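Local coordinates for methylxanthine N3-demethylase NdmB (Pseudomonas putida, PDB 6ICL), which removes the N3-methyl group of theobromine and related methylxanthines as the Rieske-type, iron-dependent oxygenase of a bacterial caffeine degradation pathway, at residues A[69-74]-A[92-97]; A[172-177]-A[302-307]; A[217-220]-A[225-228]. All coordinates share one frame; numbering follows the deposited sequence.

Interaction 1. Residues A[69-74]-A[92-97]; sequences ARLNSK and GRVCSN
L71 N donates a 2.9 Å hydrogen bond to K74 O, and K74 N returns one to L71 O, closing a type I' turn just past the point where L71 meets V94. The contact itself is apolar. Both methyls of V94 bear on one methyl of L71: V94 CG1 and V94 CG2 each lie 3.9 Å from L71 CD2, the side chains crossing at a slant. CG1, anti to the backbone N of V94 (chi1 167°), also rests 3.8 Å from R70 O, while V94 CG2 reaches A69 CB at 3.8 Å. Both segments belong to the Rieske domain. Strand 64-71 is part of its six-stranded antiparallel sheet, and strand 93-97 edges the smaller sheet beside the [2Fe-2S] cluster, with the V94 side chain about 12 Å from that of C105. The strand segments run 8° from parallel but 8.0 Å apart at closest approach, too far for backbone pairing, and touch mainly through side chains. An alanine at V94 is likely to leave L71 CD2 and A69 CB without their methyl partners and open a gap between the sheets. Polar links flank the packing: N72 N bonds to D101 and its ND2 to E114. R70 turns its guanidinium away, to a salt bridge with E47.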
ATOM      1  N   ALA A  69     -31.375  -7.114 -11.435  1.00 33.65           N
ATOM      2  CA  ALA A  69     -31.081  -8.121 -12.441  1.00 33.14           C
ATOM      3  C   ALA A  69     -32.007  -7.904 -13.623  1.00 38.74           C
ATOM      4  O   ALA A  69     -33.148  -7.450 -13.465  1.00 36.45           O
ATOM      5  CB  ALA A  69     -31.258  -9.540 -11.901  1.00 33.70           C
ATOM      6  N   ARG A  70     -31.511  -8.230 -14.807  1.00 33.66           N
ATOM      7  CA  ARG A  70     -32.310  -8.103 -16.018  1.00 35.95           C
ATOM      8  C   ARG A  70     -32.876  -9.476 -16.325  1.00 38.99           C
ATOM      9  O   ARG A  70     -32.126 -10.407 -16.632  1.00 37.01           O
ATOM     10  CB  ARG A  70     -31.501  -7.566 -17.194  1.00 34.91           C
ATOM     11  CG  ARG A  70     -32.352  -7.457 -18.456  1.00 37.30           C
ATOM     12  CD  ARG A  70     -31.980  -6.240 -19.255  1.00 34.54           C
ATOM     13  NE  ARG A  70     -30.546  -6.203 -19.481  1.00 41.80           N
ATOM     14  CZ  ARG A  70     -29.896  -5.150 -19.948  1.00 42.30           C
ATOM     15  NH1 ARG A  70     -30.551  -4.039 -20.245  1.00 41.53           N
ATOM     16  NH2 ARG A  70     -28.587  -5.217 -20.123  1.00 42.27           N
ATOM     17  N   LEU A  71     -34.200  -9.602 -16.196  1.00 35.92           N
ATOM     18  CA  LEU A  71     -34.930 -10.839 -16.423  1.00 39.18           C
ATOM     19  C   LEU A  71     -35.913 -10.586 -17.566  1.00 45.22           C
ATOM     20  O   LEU A  71     -36.760  -9.691 -17.465  1.00 37.80           O
ATOM     21  CB  LEU A  71     -35.679 -11.280 -15.160  1.00 35.81           C
ATOM     22  CG  LEU A  71     -34.887 -11.499 -13.863  1.00 42.58           C
ATOM     23  CD1 LEU A  71     -35.794 -12.046 -12.772  1.00 38.65           C
ATOM     24  CD2 LEU A  71     -33.707 -12.433 -14.079  1.00 41.75           C
ATOM     25  N   ASN A  72     -35.775 -11.346 -18.655  1.00 46.62           N
ATOM     26  CA  ASN A  72     -36.673 -11.235 -19.808  1.00 44.25           C
ATOM     27  C   ASN A  72     -36.734  -9.799 -20.302  1.00 46.80           C
ATOM     28  O   ASN A  72     -37.809  -9.225 -20.474  1.00 47.63           O
ATOM     29  CB  ASN A  72     -38.071 -11.742 -19.460  1.00 44.42           C
ATOM     30  CG  ASN A  72     -38.040 -13.088 -18.762  1.00 43.09           C
ATOM     31  OD1 ASN A  72     -37.491 -14.045 -19.297  1.00 47.60           O
ATOM     32  ND2 ASN A  72     -38.602 -13.161 -17.555  1.00 41.92           N
ATOM     33  N   SER A  73     -35.555  -9.201 -20.477  1.00 41.48           N
ATOM     34  CA  SER A  73     -35.351  -7.857 -21.010  1.00 45.98           C
ATOM     35  C   SER A  73     -35.812  -6.732 -20.089  1.00 43.49           C
ATOM     36  O   SER A  73     -35.762  -5.562 -20.495  1.00 45.05           O
ATOM     37  CB  SER A  73     -36.028  -7.688 -22.373  1.00 50.76           C
ATOM     38  OG  SER A  73     -35.544  -8.674 -23.258  1.00 54.71           O
ATOM     39  N   LYS A  74     -36.252  -7.019 -18.864  1.00 40.15           N
ATOM     40  CA  LYS A  74     -36.564  -5.947 -17.927  1.00 42.32           C
ATOM     41  C   LYS A  74     -35.729  -6.073 -16.657  1.00 41.08           C
ATOM     42  O   LYS A  74     -35.658  -7.145 -16.040  1.00 34.35           O
ATOM     43  CB  LYS A  74     -38.048  -5.916 -17.529  1.00 44.08           C
ATOM     44  CG  LYS A  74     -38.666  -4.470 -17.471  1.00 50.33           C
ATOM     45  CD  LYS A  74     -37.865  -3.436 -16.599  1.00 59.24           C
ATOM     46  CE  LYS A  74     -37.209  -2.231 -17.393  1.00 56.58           C
ATOM     47  NZ  LYS A  74     -35.820  -2.453 -18.037  1.00 44.24           N
ATOM     48  N   GLY A  92     -25.378 -13.888  -6.997  1.00 33.80           N
ATOM     49  CA  GLY A  92     -25.788 -15.088  -7.702  1.00 33.82           C
ATOM     50  C   GLY A  92     -25.732 -14.904  -9.201  1.00 35.72           C
ATOM     51  O   GLY A  92     -24.813 -14.278  -9.734  1.00 30.60           O
ATOM     52  N   ARG A  93     -26.724 -15.416  -9.916  1.00 32.34           N
ATOM     53  CA  ARG A  93     -26.638 -15.366 -11.364  1.00 37.99           C
ATOM     54  C   ARG A  93     -28.038 -15.316 -11.953  1.00 38.70           C
ATOM     55  O   ARG A  93     -28.992 -15.844 -11.375  1.00 36.97           O
ATOM     56  CB  ARG A  93     -25.872 -16.572 -11.931  1.00 39.40           C
ATOM     57  CG  ARG A  93     -26.664 -17.880 -11.943  1.00 41.57           C
ATOM     58  CD  ARG A  93     -25.830 -19.006 -12.580  1.00 51.15           C
ATOM     59  NE  ARG A  93     -26.576 -20.262 -12.708  1.00 56.97           N
ATOM     60  CZ  ARG A  93     -27.035 -20.752 -13.859  1.00 58.43           C
ATOM     61  NH1 ARG A  93     -26.823 -20.094 -15.002  1.00 56.44           N
ATOM     62  NH2 ARG A  93     -27.702 -21.905 -13.867  1.00 65.68           N
ATOM     63  N   VAL A  94     -28.139 -14.660 -13.106  1.00 33.11           N
ATOM     64  CA  VAL A  94     -29.338 -14.723 -13.930  1.00 36.01           C
ATOM     65  C   VAL A  94     -29.254 -16.006 -14.753  1.00 41.44           C
ATOM     66  O   VAL A  94     -28.270 -16.237 -15.453  1.00 39.41           O
ATOM     67  CB  VAL A  94     -29.450 -13.496 -14.844  1.00 38.55           C
ATOM     68  CG1 VAL A  94     -30.522 -13.739 -15.911  1.00 36.04           C
ATOM     69  CG2 VAL A  94     -29.766 -12.264 -14.019  1.00 32.84           C
ATOM     70  N   CYS A  95     -30.268 -16.854 -14.633  1.00 40.57           N
ATOM     71  CA  CYS A  95     -30.317 -18.111 -15.377  1.00 47.24           C
ATOM     72  C   CYS A  95     -31.688 -18.242 -16.048  1.00 45.25           C
ATOM     73  O   CYS A  95     -32.631 -17.514 -15.732  1.00 44.35           O
ATOM     74  CB  CYS A  95     -30.050 -19.298 -14.447  1.00 44.41           C
ATOM     75  SG  CYS A  95     -31.356 -19.472 -13.204  1.00 60.46           S
ATOM     76  N   SER A  96     -31.811 -19.169 -16.990  1.00 48.75           N
ATOM     77  CA  SER A  96     -33.060 -19.309 -17.732  1.00 50.17           C
ATOM     78  C   SER A  96     -33.538 -20.751 -17.720  1.00 52.62           C
ATOM     79  O   SER A  96     -32.743 -21.694 -17.744  1.00 48.80           O
ATOM     80  CB  SER A  96     -32.923 -18.858 -19.176  1.00 49.48           C
ATOM     81  OG  SER A  96     -32.100 -19.778 -19.861  1.00 52.34           O
ATOM     82  N   ASN A  97     -34.856 -20.903 -17.691  1.00 56.38           N
ATOM     83  CA  ASN A  97     -35.495 -22.206 -17.805  1.00 54.81           C
ATOM     84  C   ASN A  97     -36.728 -22.036 -18.683  1.00 54.95           C
ATOM     85  O   ASN A  97     -37.559 -21.159 -18.420  1.00 46.94           O
ATOM     86  CB  ASN A  97     -35.871 -22.752 -16.425  1.00 54.89           C
ATOM     87  CG  ASN A  97     -36.389 -24.175 -16.484  1.00 61.14           C
ATOM     88  OD1 ASN A  97     -35.844 -25.024 -17.201  1.00 60.79           O
ATOM     89  ND2 ASN A  97     -37.456 -24.444 -15.739  1.00 63.98           N
TER

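Interaction 2. Residues A[172-177]-A[302-307]; sequences QVIVAD and MHLAFQ
Apolar packing of a helix against an edge strand joins I174 and A176 to H303 and L304 through methyl and methylene groups, with no hydrogen bond between the segments. The strand, 171-181, is outermost, within this chain, in the seven-stranded antiparallel sheet, and helix 300-319 passes beside it. I174 and L304 carry most of the contact, their side chains meeting at a slant. I174 CG2 touches L304 CD2 at 3.5 Å and L304 CD1 at 3.9 Å. L304 CD1 is shared, lying also 3.8 Å from A176 CB, so L304 bridges two strand residues that both point toward the helix. L304 itself sits away from the usual staggered torsions (chi1 -123°, chi2 12°), so the exact placing of its methyls, and with it the short approach to I174, may be less certain. I174 divides its branches: CG2 faces L304, while CG1, anti to the carbonyl carbon (chi1 -60°), carries I174 CD1 to within 4.0 Å of H303 CB. There the two side chains cross at about a right angle, and the histidine meets I174 by its methylene rather than its ring. As in other Rieske oxygenases, sheet and helices here build the catalytic domain, and helix 300-319 also carries D314, a ligand of the mononuclear iron. Strand 284-294 is the neighbour of 171-181 in the sheet, with backbone bonds of I174 to I291 and of A176 to M289; M289 also touches L304. On the same helix, M302 and A305 pack on S52 and A51 of a second subunit.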
ATOM      1  N   GLN A 172     -26.807  16.546 -28.333  1.00 49.49           N
ATOM      2  CA  GLN A 172     -26.184  15.276 -27.985  1.00 47.75           C
ATOM      3  C   GLN A 172     -26.022  15.178 -26.474  1.00 43.95           C
ATOM      4  O   GLN A 172     -25.817  16.185 -25.789  1.00 40.57           O
ATOM      5  CB  GLN A 172     -24.834  15.083 -28.695  1.00 44.05           C
ATOM      6  CG  GLN A 172     -23.780  16.136 -28.401  1.00 43.13           C
ATOM      7  CD  GLN A 172     -22.577  16.015 -29.318  1.00 48.37           C
ATOM      8  OE1 GLN A 172     -22.445  16.757 -30.295  1.00 55.25           O
ATOM      9  NE2 GLN A 172     -21.692  15.070 -29.013  1.00 47.48           N
ATOM     10  N   VAL A 173     -26.108  13.945 -25.970  1.00 39.58           N
ATOM     11  CA  VAL A 173     -26.201  13.668 -24.545  1.00 38.85           C
ATOM     12  C   VAL A 173     -24.923  12.981 -24.060  1.00 44.67           C
ATOM     13  O   VAL A 173     -24.324  12.167 -24.780  1.00 38.27           O
ATOM     14  CB  VAL A 173     -27.442  12.804 -24.254  1.00 41.37           C
ATOM     15  CG1 VAL A 173     -27.583  12.499 -22.747  1.00 40.15           C
ATOM     16  CG2 VAL A 173     -28.695  13.470 -24.812  1.00 40.47           C
ATOM     17  N   ILE A 174     -24.504  13.330 -22.837  1.00 40.44           N
ATOM     18  CA  ILE A 174     -23.508  12.589 -22.060  1.00 36.82           C
ATOM     19  C   ILE A 174     -24.179  12.161 -20.765  1.00 36.21           C
ATOM     20  O   ILE A 174     -24.610  13.015 -19.982  1.00 35.38           O
ATOM     21  CB  ILE A 174     -22.267  13.430 -21.728  1.00 38.16           C
ATOM     22  CG1 ILE A 174     -21.542  13.917 -22.971  1.00 39.92           C
ATOM     23  CG2 ILE A 174     -21.312  12.631 -20.832  1.00 38.25           C
ATOM     24  CD1 ILE A 174     -20.568  15.070 -22.674  1.00 37.96           C
ATOM     25  N   VAL A 175     -24.270  10.858 -20.535  1.00 35.16           N
ATOM     26  CA  VAL A 175     -24.676  10.310 -19.246  1.00 33.88           C
ATOM     27  C   VAL A 175     -23.398   9.912 -18.506  1.00 38.26           C
ATOM     28  O   VAL A 175     -22.724   8.936 -18.860  1.00 34.58           O
ATOM     29  CB  VAL A 175     -25.633   9.121 -19.403  1.00 35.55           C
ATOM     30  CG1 VAL A 175     -26.111   8.641 -18.025  1.00 29.94           C
ATOM     31  CG2 VAL A 175     -26.816   9.513 -20.281  1.00 38.32           C
ATOM     32  N   ALA A 176     -23.038  10.685 -17.498  1.00 36.68           N
ATOM     33  CA  ALA A 176     -21.775  10.489 -16.805  1.00 36.17           C
ATOM     34  C   ALA A 176     -21.842   9.270 -15.889  1.00 32.68           C
ATOM     35  O   ALA A 176     -22.913   8.900 -15.397  1.00 34.10           O
ATOM     36  CB  ALA A 176     -21.431  11.748 -15.999  1.00 30.90           C
ATOM     37  N   ASP A 177     -20.685   8.634 -15.662  1.00 34.72           N
ATOM     38  CA  ASP A 177     -20.595   7.682 -14.556  1.00 36.11           C
ATOM     39  C   ASP A 177     -21.006   8.390 -13.272  1.00 33.22           C
ATOM     40  O   ASP A 177     -20.755   9.582 -13.101  1.00 32.10           O
ATOM     41  CB  ASP A 177     -19.168   7.128 -14.382  1.00 39.34           C
ATOM     42  CG  ASP A 177     -18.800   6.053 -15.406  1.00 44.44           C
ATOM     43  OD1 ASP A 177     -19.668   5.513 -16.126  1.00 38.09           O
ATOM     44  OD2 ASP A 177     -17.606   5.731 -15.468  1.00 48.77           O
ATOM     45  N   MET A 302     -13.964  16.652 -23.066  1.00 33.15           N
ATOM     46  CA  MET A 302     -13.720  18.044 -22.684  1.00 35.11           C
ATOM     47  C   MET A 302     -14.813  18.577 -21.760  1.00 36.03           C
ATOM     48  O   MET A 302     -14.517  19.293 -20.791  1.00 36.67           O
ATOM     49  CB  MET A 302     -13.600  18.919 -23.927  1.00 36.27           C
ATOM     50  CG  MET A 302     -13.782  20.414 -23.666  1.00 47.92           C
ATOM     51  SD  MET A 302     -13.957  21.285 -25.253  1.00 57.15           S
ATOM     52  CE  MET A 302     -12.225  21.634 -25.617  1.00 59.68           C
ATOM     53  N   HIS A 303     -16.077  18.242 -22.046  1.00 36.14           N
ATOM     54  CA  HIS A 303     -17.189  18.660 -21.196  1.00 42.26           C
ATOM     55  C   HIS A 303     -17.224  17.908 -19.879  1.00 40.06           C
ATOM     56  O   HIS A 303     -17.527  18.496 -18.834  1.00 39.11           O
ATOM     57  CB  HIS A 303     -18.508  18.471 -21.933  1.00 37.80           C
ATOM     58  CG  HIS A 303     -18.631  19.371 -23.107  1.00 40.76           C
ATOM     59  ND1 HIS A 303     -18.939  20.707 -22.978  1.00 46.46           N
ATOM     60  CD2 HIS A 303     -18.409  19.154 -24.425  1.00 40.63           C
ATOM     61  CE1 HIS A 303     -18.925  21.269 -24.173  1.00 44.29           C
ATOM     62  NE2 HIS A 303     -18.619  20.346 -25.069  1.00 45.55           N
ATOM     63  N   LEU A 304     -16.959  16.598 -19.912  1.00 39.43           N
ATOM     64  CA  LEU A 304     -16.917  15.820 -18.683  1.00 37.06           C
ATOM     65  C   LEU A 304     -15.788  16.285 -17.778  1.00 39.22           C
ATOM     66  O   LEU A 304     -15.974  16.408 -16.561  1.00 35.54           O
ATOM     67  CB  LEU A 304     -16.725  14.341 -19.006  1.00 38.69           C
ATOM     68  CG  LEU A 304     -17.694  13.263 -18.551  1.00 47.14           C
ATOM     69  CD1 LEU A 304     -18.972  13.825 -18.008  1.00 44.25           C
ATOM     70  CD2 LEU A 304     -17.966  12.384 -19.760  1.00 49.69           C
ATOM     71  N   ALA A 305     -14.588  16.470 -18.343  1.00 30.69           N
ATOM     72  CA  ALA A 305     -13.459  16.863 -17.514  1.00 37.06           C
ATOM     73  C   ALA A 305     -13.672  18.239 -16.908  1.00 37.03           C
ATOM     74  O   ALA A 305     -13.220  18.487 -15.790  1.00 34.97           O
ATOM     75  CB  ALA A 305     -12.158  16.842 -18.309  1.00 33.55           C
ATOM     76  N   PHE A 306     -14.330  19.151 -17.623  1.00 35.87           N
ATOM     77  CA  PHE A 306     -14.566  20.454 -17.018  1.00 38.37           C
ATOM     78  C   PHE A 306     -15.509  20.324 -15.836  1.00 36.59           C
ATOM     79  O   PHE A 306     -15.253  20.896 -14.777  1.00 34.53           O
ATOM     80  CB  PHE A 306     -15.116  21.450 -18.034  1.00 37.24           C
ATOM     81  CG  PHE A 306     -15.431  22.785 -17.425  1.00 42.12           C
ATOM     82  CD1 PHE A 306     -14.416  23.654 -17.099  1.00 41.48           C
ATOM     83  CD2 PHE A 306     -16.735  23.136 -17.117  1.00 40.85           C
ATOM     84  CE1 PHE A 306     -14.697  24.867 -16.512  1.00 46.76           C
ATOM     85  CE2 PHE A 306     -17.023  24.342 -16.535  1.00 38.25           C
ATOM     86  CZ  PHE A 306     -16.008  25.208 -16.234  1.00 40.04           C
ATOM     87  N   GLN A 307     -16.580  19.529 -15.978  1.00 34.53           N
ATOM     88  CA  GLN A 307     -17.494  19.337 -14.858  1.00 35.49           C
ATOM     89  C   GLN A 307     -16.806  18.622 -13.702  1.00 37.23           C
ATOM     90  O   GLN A 307     -17.071  18.932 -12.534  1.00 36.81           O
ATOM     91  CB  GLN A 307     -18.748  18.573 -15.307  1.00 36.92           C
ATOM     92  CG  GLN A 307     -19.592  19.320 -16.312  1.00 36.33           C
ATOM     93  CD  GLN A 307     -20.140  20.621 -15.740  1.00 43.90           C
ATOM     94  OE1 GLN A 307     -20.394  20.736 -14.534  1.00 39.52           O
ATOM     95  NE2 GLN A 307     -20.302  21.613 -16.602  1.00 40.65           N
TER

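Interaction 3. Residues A[217-220]-A[225-228]; sequences VYVN and ELQF
V219 CG1 approaches the F228 ring obliquely, and the same ring stacks with Y250; on the other face of this beta hairpin, the amides of N220 and Q227 share a water. The water accepts from N220 ND2 at 2.9 Å and donates to Q227 OE1 at 2.9 Å. The other end of the Q227 amide is held within its own strand, Q227 NE2 reaching E225 OE1 at 2.8 Å from 51° above the carboxylate plane. E225 OE1 also forms a salt bridge to R251, and N220 OD1 accepts from E370 N, so the row of polar groups is tied to its neighbours. Strand 219-222 is one of the two outermost strands of the seven-stranded sheet in this chain. N220 and Q227 form its hydrogen-bonded pair with strand 225-230: N220 N reaches Q227 O at 2.8 Å and nearly straight (174°), in the carbonyl plane, and Q227 N reaches N220 O at 2.8 Å. Helix 337-355 lies against V219 and F228. V217 and F228 lie side by side, pointing the same way, and V217 CG2 lies 3.9 Å from F228 CB; chi1 of 44° carries the phenyl ring beyond that methyl. V219 CG1 also presses on L226 CD2, 3.5 Å away.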
ATOM      1  N   VAL A 217     -35.963  36.440  -7.700  1.00 72.79           N
ATOM      2  CA  VAL A 217     -36.197  35.062  -8.098  1.00 68.94           C
ATOM      3  C   VAL A 217     -37.515  34.597  -7.505  1.00 58.90           C
ATOM      4  O   VAL A 217     -37.678  34.574  -6.279  1.00 62.09           O
ATOM      5  CB  VAL A 217     -35.050  34.134  -7.674  1.00 64.62           C
ATOM      6  CG1 VAL A 217     -34.612  34.453  -6.255  1.00 70.26           C
ATOM      7  CG2 VAL A 217     -35.493  32.685  -7.801  1.00 58.07           C
ATOM      8  N   TYR A 218     -38.449  34.229  -8.368  1.00 56.55           N
ATOM      9  CA  TYR A 218     -39.684  33.610  -7.931  1.00 54.28           C
ATOM     10  C   TYR A 218     -39.499  32.103  -7.899  1.00 55.88           C
ATOM     11  O   TYR A 218     -38.989  31.511  -8.856  1.00 50.69           O
ATOM     12  CB  TYR A 218     -40.833  33.992  -8.856  1.00 56.53           C
ATOM     13  CG  TYR A 218     -41.206  35.452  -8.750  1.00 65.13           C
ATOM     14  CD1 TYR A 218     -41.772  35.955  -7.583  1.00 66.45           C
ATOM     15  CD2 TYR A 218     -40.989  36.328  -9.807  1.00 67.64           C
ATOM     16  CE1 TYR A 218     -42.118  37.290  -7.472  1.00 72.07           C
ATOM     17  CE2 TYR A 218     -41.334  37.670  -9.705  1.00 74.47           C
ATOM     18  CZ  TYR A 218     -41.901  38.144  -8.534  1.00 76.25           C
ATOM     19  OH  TYR A 218     -42.249  39.474  -8.419  1.00 85.69           O
ATOM     20  N   VAL A 219     -39.906  31.488  -6.796  1.00 52.20           N
ATOM     21  CA  VAL A 219     -39.808  30.050  -6.616  1.00 51.02           C
ATOM     22  C   VAL A 219     -41.214  29.485  -6.591  1.00 50.96           C
ATOM     23  O   VAL A 219     -42.001  29.806  -5.690  1.00 54.31           O
ATOM     24  CB  VAL A 219     -39.056  29.692  -5.327  1.00 52.08           C
ATOM     25  CG1 VAL A 219     -38.944  28.183  -5.209  1.00 46.81           C
ATOM     26  CG2 VAL A 219     -37.680  30.372  -5.302  1.00 48.02           C
ATOM     27  N   ASN A 220     -41.528  28.638  -7.567  1.00 42.83           N
ATOM     28  CA  ASN A 220     -42.818  27.975  -7.645  1.00 48.98           C
ATOM     29  C   ASN A 220     -42.695  26.492  -7.326  1.00 52.53           C
ATOM     30  O   ASN A 220     -41.647  25.874  -7.546  1.00 49.47           O
ATOM     31  CB  ASN A 220     -43.425  28.114  -9.039  1.00 48.35           C
ATOM     32  CG  ASN A 220     -43.569  29.559  -9.466  1.00 53.54           C
ATOM     33  OD1 ASN A 220     -43.675  30.459  -8.632  1.00 49.43           O
ATOM     34  ND2 ASN A 220     -43.579  29.787 -10.774  1.00 53.29           N
ATOM     35  N   GLU A 225     -42.337  19.661  -8.732  1.00 45.53           N
ATOM     36  CA  GLU A 225     -41.052  20.274  -9.038  1.00 38.23           C
ATOM     37  C   GLU A 225     -40.928  21.619  -8.333  1.00 46.84           C
ATOM     38  O   GLU A 225     -41.904  22.372  -8.248  1.00 44.35           O
ATOM     39  CB  GLU A 225     -40.889  20.500 -10.546  1.00 40.62           C
ATOM     40  CG  GLU A 225     -41.243  19.298 -11.436  1.00 44.86           C
ATOM     41  CD  GLU A 225     -40.940  19.564 -12.909  1.00 44.84           C
ATOM     42  OE1 GLU A 225     -40.529  20.701 -13.253  1.00 43.36           O
ATOM     43  OE2 GLU A 225     -41.103  18.634 -13.727  1.00 42.60           O
ATOM     44  N   LEU A 226     -39.734  21.930  -7.830  1.00 41.49           N
ATOM     45  CA  LEU A 226     -39.365  23.323  -7.594  1.00 42.34           C
ATOM     46  C   LEU A 226     -38.954  23.951  -8.918  1.00 47.22           C
ATOM     47  O   LEU A 226     -38.129  23.390  -9.649  1.00 45.20           O
ATOM     48  CB  LEU A 226     -38.222  23.444  -6.589  1.00 42.50           C
ATOM     49  CG  LEU A 226     -38.566  23.526  -5.107  1.00 47.76           C
ATOM     50  CD1 LEU A 226     -37.293  23.622  -4.293  1.00 42.83           C
ATOM     51  CD2 LEU A 226     -39.497  24.724  -4.822  1.00 42.18           C
ATOM     52  N   GLN A 227     -39.544  25.104  -9.244  1.00 41.56           N
ATOM     53  CA  GLN A 227     -39.245  25.792 -10.486  1.00 41.87           C
ATOM     54  C   GLN A 227     -38.876  27.233 -10.183  1.00 49.20           C
ATOM     55  O   GLN A 227     -39.605  27.939  -9.476  1.00 49.05           O
ATOM     56  CB  GLN A 227     -40.423  25.723 -11.454  1.00 46.52           C
ATOM     57  CG  GLN A 227     -40.777  24.311 -11.842  1.00 44.08           C
ATOM     58  CD  GLN A 227     -41.825  24.256 -12.929  1.00 49.84           C
ATOM     59  OE1 GLN A 227     -42.401  25.280 -13.296  1.00 51.29           O
ATOM     60  NE2 GLN A 227     -42.075  23.058 -13.458  1.00 42.79           N
ATOM     61  N   PHE A 228     -37.726  27.652 -10.693  1.00 43.31           N
ATOM     62  CA  PHE A 228     -37.293  29.023 -10.538  1.00 42.72           C
ATOM     63  C   PHE A 228     -36.401  29.359 -11.716  1.00 46.83           C
ATOM     64  O   PHE A 228     -35.887  28.476 -12.410  1.00 46.27           O
ATOM     65  CB  PHE A 228     -36.569  29.259  -9.204  1.00 44.39           C
ATOM     66  CG  PHE A 228     -35.574  28.178  -8.841  1.00 44.25           C
ATOM     67  CD1 PHE A 228     -35.995  26.999  -8.247  1.00 42.81           C
ATOM     68  CD2 PHE A 228     -34.222  28.346  -9.091  1.00 46.11           C
ATOM     69  CE1 PHE A 228     -35.084  26.004  -7.908  1.00 41.67           C
ATOM     70  CE2 PHE A 228     -33.301  27.343  -8.752  1.00 45.49           C
ATOM     71  CZ  PHE A 228     -33.736  26.186  -8.163  1.00 39.74           C
TER
HETATM   72  O   HOH W   1     -42.448  28.173 -12.865  1.00 47.47           O

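How the interactions relate
From the N terminus, interaction 1 comes first: it closes a loop of 17 residues between 69-74 and 92-97, containing most of strand 74-79 and the cluster ligands C82 and H84, and ties the two sheets of the Rieske domain together. It is complete before interaction 2 opens at 172-177. Interaction 2 closes only at 302-307, after 124 residues, and within that span interaction 3 forms its short hairpin across four residues. Interactions 2 and 3 bear on opposite edges of the same seven-stranded sheet, one adding a helix and the other an edge strand, with centres 26 Å apart. Interaction 1 lies 42 Å from interaction 3, centre to centre, across the middle of the chain.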